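Local structure of UPF0201 protein MJ1564 (Methanocaldococcus jannaschii DSM 2661, 2PZZ) at residues L57-Q61 and S62-A66; D115-K118 and I119-I123. The protein is of unknown function but resembles RNA-binding proteins in structure, although a role in binding RNA is thought unlikely. All coordinates share one frame; numbering follows the deposited sequence.

Contact 1. Residues L57-Q61 and S62-A66; sequences LLRSQ and SILDA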
loop_
_atom_site.group_PDB
_atom_site.type_symbol
_atom_site.label_atom_id
_atom_site.label_comp_id
_atom_site.label_asym_id
_atom_site.label_seq_id
_atom_site.Cartn_x
_atom_site.Cartn_y
_atom_site.Cartn_z
ATOM N N LEU A 57 4.567 -21.766 5.300
ATOM C CA LEU A 57 3.644 -21.134 4.370
ATOM C C LEU A 57 3.987 -21.391 2.913
ATOM O O LEU A 57 3.086 -21.596 2.090
ATOM C CB LEU A 57 3.558 -19.635 4.647
ATOM C CG LEU A 57 3.062 -19.286 6.059
ATOM C CD1 LEU A 57 3.141 -17.798 6.273
ATOM C CD2 LEU A 57 1.624 -19.787 6.251
ATOM N N LEU A 58 5.273 -21.396 2.577
ATOM C CA LEU A 58 5.655 -21.661 1.191
ATOM C C LEU A 58 5.210 -23.092 0.826
ATOM O O LEU A 58 4.713 -23.338 -0.266
ATOM C CB LEU A 58 7.175 -21.516 0.998
ATOM C CG LEU A 58 7.837 -20.163 1.344
ATOM C CD1 LEU A 58 9.336 -20.268 1.166
ATOM C CD2 LEU A 58 7.285 -19.065 0.473
ATOM N N ARG A 59 5.384 -24.036 1.743
ATOM C CA ARG A 59 4.979 -25.417 1.473
ATOM C C ARG A 59 3.453 -25.495 1.428
ATOM O O ARG A 59 2.889 -25.999 0.456
ATOM C CB ARG A 59 5.573 -26.349 2.541
ATOM C CG ARG A 59 7.092 -26.473 2.384
ATOM C CD ARG A 59 7.801 -26.921 3.644
ATOM N NE ARG A 59 9.237 -27.063 3.398
ATOM C CZ ARG A 59 10.063 -26.050 3.141
ATOM N NH1 ARG A 59 9.607 -24.800 3.098
ATOM N NH2 ARG A 59 11.347 -26.287 2.922
ATOM N N SER A 60 2.796 -24.959 2.457
ATOM C CA SER A 60 1.329 -24.941 2.521
ATOM C C SER A 60 0.660 -24.349 1.279
ATOM O O SER A 60 -0.292 -24.918 0.746
ATOM C CB SER A 60 0.861 -24.139 3.734
ATOM O OG SER A 60 1.181 -24.799 4.937
ATOM N N GLN A 61 1.141 -23.194 0.830
ATOM C CA GLN A 61 0.562 -22.538 -0.337
ATOM C C GLN A 61 1.081 -23.178 -1.608
ATOM O O GLN A 61 0.650 -22.845 -2.718
ATOM C CB GLN A 61 0.914 -21.047 -0.336
ATOM C CG GLN A 61 0.594 -20.319 0.950
ATOM C CD GLN A 61 0.971 -18.849 0.878
ATOM O OE1 GLN A 61 0.989 -18.144 1.887
ATOM N NE2 GLN A 61 1.273 -18.380 -0.324
ATOM N N SER A 62 2.033 -24.087 -1.443
ATOM C CA SER A 62 2.618 -24.772 -2.582
ATOM C C SER A 62 3.218 -23.784 -3.598
ATOM O O SER A 62 2.970 -23.896 -4.802
ATOM C CB SER A 62 1.550 -25.651 -3.259
ATOM O OG SER A 62 2.072 -26.350 -4.376
ATOM N N ILE A 63 4.007 -22.821 -3.115
ATOM C CA ILE A 63 4.643 -21.843 -4.003
ATOM C C ILE A 63 6.168 -21.857 -3.870
ATOM O O ILE A 63 6.834 -20.820 -3.987
ATOM C CB ILE A 63 4.135 -20.403 -3.739
ATOM C CG1 ILE A 63 4.382 -20.023 -2.278
ATOM C CG2 ILE A 63 2.641 -20.287 -4.109
ATOM C CD1 ILE A 63 3.909 -18.638 -1.926
ATOM N N LEU A 64 6.714 -23.041 -3.622
ATOM C CA LEU A 64 8.155 -23.210 -3.485
ATOM C C LEU A 64 8.915 -22.767 -4.739
ATOM O O LEU A 64 9.978 -22.145 -4.653
ATOM C CB LEU A 64 8.471 -24.677 -3.200
ATOM C CG LEU A 64 8.063 -25.193 -1.819
ATOM C CD1 LEU A 64 8.406 -26.667 -1.699
ATOM C CD2 LEU A 64 8.793 -24.407 -0.753
ATOM N N ASP A 65 8.359 -23.094 -5.901
ATOM C CA ASP A 65 8.986 -22.763 -7.172
ATOM C C ASP A 65 9.157 -21.270 -7.348
ATOM O O ASP A 65 10.175 -20.814 -7.875
ATOM C CB ASP A 65 8.160 -23.335 -8.324
ATOM C CG ASP A 65 6.667 -23.331 -8.027
ATOM O OD1 ASP A 65 6.247 -24.000 -7.049
ATOM O OD2 ASP A 65 5.913 -22.663 -8.766
ATOM N N ALA A 66 8.161 -20.508 -6.905
ATOM C CA ALA A 66 8.214 -19.061 -7.025
ATOM C C ALA A 66 9.221 -18.498 -6.026
ATOM O O ALA A 66 10.035 -17.647 -6.366
ATOM C CB ALA A 66 6.831 -18.460 -6.777
#
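Gln-61 and Ile-63 run side by side and point the same way, the amide of the first lying along the methyl end of the second. The nearest pair is Gln-61 NE2 and Ile-63 CD1, 3.1 Å apart, tighter than usual for a nitrogen and a methyl and so of doubtful accuracy. Beyond CG the glutamine chain is extended, and its OE1 accepts from Val-94 N, which ties down the other end of the amide. Ile-63 carries CG1 between its own backbone N and carbonyl carbon (chi1 57°), and the straight reach on to CD1 sets that methyl beside the amide. The isoleucine also meets Leu-58, at about a right angle, with Leu-58 CD2 4.1 Å from Ile-63 CG1. An alanine here would lack CG1 and CD1, and would probably leave a gap between the Gln-61 amide and Leu-58 CD2, which would lose this apolar neighbour. Leu-64 completes the apolar group: its CD2 touches Leu-58 CB at 3.7 Å and sits over one face of the Arg-59 guanidinium, 4.0 Å from Arg-59 NH1. That guanidinium also donates through NH1 to Lys-55 O, one turn back. The backbone beneath is a Schellman motif. Ser-62 takes a positive phi (57°), its N donates to Arg-59 O at 2.8 Å from well above the carbonyl plane, and Ile-63 N reaches Leu-58 O at 3.0 Å in the carbonyl plane. Ile-63 then serves as N-cap of the next helix. The turn thus joins helix 52-60 directly to helix 64-73, with the loop residues Ala-93 and Val-94 against Gln-61 and Leu-57, and Pro-125 and Thr-127 against Arg-59 and Leu-64.

Contact 2. Residues D115-K118 and I119-I123; sequences DIMK and IIKDI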
loop_
_atom_site.group_PDB
_atom_site.type_symbol
_atom_site.label_atom_id
_atom_site.label_comp_id
_atom_site.label_asym_id
_atom_site.label_seq_id
_atom_site.Cartn_x
_atom_site.Cartn_y
_atom_site.Cartn_z
ATOM N N ASP A 115 26.211 -20.994 4.433
ATOM C CA ASP A 115 26.313 -20.797 2.988
ATOM C C ASP A 115 24.928 -20.276 2.583
ATOM O O ASP A 115 23.926 -20.955 2.792
ATOM C CB ASP A 115 26.595 -22.130 2.285
ATOM C CG ASP A 115 26.820 -21.971 0.787
ATOM O OD1 ASP A 115 26.432 -20.930 0.221
ATOM O OD2 ASP A 115 27.377 -22.902 0.166
ATOM N N ILE A 116 24.875 -19.073 2.016
ATOM C CA ILE A 116 23.603 -18.466 1.630
ATOM C C ILE A 116 22.777 -19.324 0.663
ATOM O O ILE A 116 21.551 -19.353 0.756
ATOM C CB ILE A 116 23.824 -17.040 1.041
ATOM C CG1 ILE A 116 22.612 -16.156 1.357
ATOM C CG2 ILE A 116 24.090 -17.106 -0.469
ATOM C CD1 ILE A 116 21.367 -16.511 0.620
HETATM N N MSE A 117 23.441 -20.037 -0.244
HETATM C CA MSE A 117 22.726 -20.884 -1.194
HETATM C C MSE A 117 22.094 -22.083 -0.501
HETATM O O MSE A 117 21.057 -22.574 -0.941
HETATM C CB MSE A 117 23.654 -21.375 -2.312
HETATM C CG MSE A 117 23.305 -20.825 -3.693
HETATM SE SE MSE A 117 21.512 -21.293 -4.310
HETATM C CE MSE A 117 21.959 -22.826 -5.397
ATOM N N LYS A 118 22.719 -22.562 0.574
ATOM C CA LYS A 118 22.170 -23.695 1.306
ATOM C C LYS A 118 20.951 -23.237 2.085
ATOM O O LYS A 118 20.007 -24.001 2.279
ATOM C CB LYS A 118 23.206 -24.295 2.260
ATOM C CG LYS A 118 24.154 -25.283 1.585
ATOM C CD LYS A 118 25.049 -25.987 2.597
ATOM C CE LYS A 118 25.929 -27.031 1.920
ATOM N NZ LYS A 118 26.683 -27.852 2.911
ATOM N N ILE A 119 20.982 -21.983 2.533
ATOM C CA ILE A 119 19.868 -21.403 3.278
ATOM C C ILE A 119 18.659 -21.399 2.345
ATOM O O ILE A 119 17.547 -21.788 2.730
ATOM C CB ILE A 119 20.166 -19.933 3.678
ATOM C CG1 ILE A 119 21.322 -19.881 4.683
ATOM C CG2 ILE A 119 18.908 -19.270 4.245
ATOM C CD1 ILE A 119 20.975 -20.438 6.022
ATOM N N ILE A 120 18.900 -20.964 1.109
ATOM C CA ILE A 120 17.846 -20.874 0.109
ATOM C C ILE A 120 17.278 -22.223 -0.302
ATOM O O ILE A 120 16.069 -22.355 -0.473
ATOM C CB ILE A 120 18.342 -20.117 -1.141
ATOM C CG1 ILE A 120 18.630 -18.659 -0.770
ATOM C CG2 ILE A 120 17.293 -20.185 -2.246
ATOM C CD1 ILE A 120 19.126 -17.807 -1.927
ATOM N N LYS A 121 18.144 -23.216 -0.473
ATOM C CA LYS A 121 17.692 -24.553 -0.850
ATOM C C LYS A 121 16.857 -25.131 0.284
ATOM O O LYS A 121 15.890 -25.855 0.066
ATOM C CB LYS A 121 18.894 -25.469 -1.128
ATOM C CG LYS A 121 19.563 -25.212 -2.476
ATOM C CD LYS A 121 20.844 -26.033 -2.654
ATOM C CE LYS A 121 21.457 -25.798 -4.043
ATOM N NZ LYS A 121 22.867 -26.301 -4.195
ATOM N N ASP A 122 17.249 -24.789 1.500
ATOM C CA ASP A 122 16.579 -25.248 2.701
ATOM C C ASP A 122 15.201 -24.599 2.853
ATOM O O ASP A 122 14.239 -25.251 3.271
ATOM C CB ASP A 122 17.461 -24.917 3.904
ATOM C CG ASP A 122 16.900 -25.435 5.200
ATOM O OD1 ASP A 122 15.938 -24.835 5.713
ATOM O OD2 ASP A 122 17.423 -26.450 5.705
ATOM N N ILE A 123 15.112 -23.315 2.507
ATOM C CA ILE A 123 13.858 -22.582 2.613
ATOM C C ILE A 123 12.889 -22.927 1.487
ATOM O O ILE A 123 11.726 -23.252 1.739
ATOM C CB ILE A 123 14.104 -21.058 2.610
ATOM C CG1 ILE A 123 14.877 -20.666 3.874
ATOM C CG2 ILE A 123 12.770 -20.300 2.558
ATOM C CD1 ILE A 123 15.222 -19.170 3.962
#
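Asp-115 stands at the N-cap of helix 116-123 and bonds to its first turn by both backbone and side chain. Its carbonyl O accepts from Ile-119 N at 3.1 Å, in the carbonyl plane, while its carboxylate reaches forward over the first turn: with CG anti to the backbone N (chi1 -176°), OD1 is brought to Met-117 N, 3.2 Å away. The amide meets that oxygen from above the carboxylate plane. Ile-116 comes next, and its O takes the N-H of Ile-120. Their side chains cross at a slant, Ile-116 CD1 against Ile-120 CD1 at 3.6 Å, and Ile-120 CG1 lies nearly as close to the same methyl. Met-75 touches both isoleucines, and Ile-120 also reaches Arg-68 and Leu-71 of helix 64-73. Met-117, a selenomethionine in this crystal, is bent at both chi2 and chi3. The folded chain carries CE over to the extended Lys-121, where it stands 3.3 Å from Lys-121 CE, tighter than usual for two carbons and so somewhat doubtful in detail. Lys-121 CG also passes 3.4 Å from Met-117 O, the carbonyl that its own N binds. Lys-118 takes part mainly through its backbone: Lys-118 O accepts from Asp-122 N at 3.0 Å, and Asp-122 CB packs on the same oxygen. The Asp-122 carboxylate looks elsewhere, to a salt bridge with Lys-55 NZ. This is a short, amphipathic alpha-helix started by an aspartate N-cap, with five successive i to i+4 bonds and buried isoleucines against strand 104-109 and helix 64-73.

In the fold
Contact 1 comes first along the chain and closes well before contact 2 opens; their centres lie 15 Å apart. Contact 1 is the turn between helices 52-60 and 64-73, contact 2 the whole of helix 116-123 with its N-cap, which follows strand 104-109 of the antiparallel sheet. They meet where that last helix ends: Arg-59 NH1 probably donates to Ile-123 O (3.0 Å) and NH2, more weakly, to Asp-122 O, while Leu-58 CD1 packs on Ile-123 CG2 at 3.7 Å. One arginine from the turn thus meets carbonyls at the C-terminal end of helix 116-123, joining the helical pair to a helix much later in the sequence.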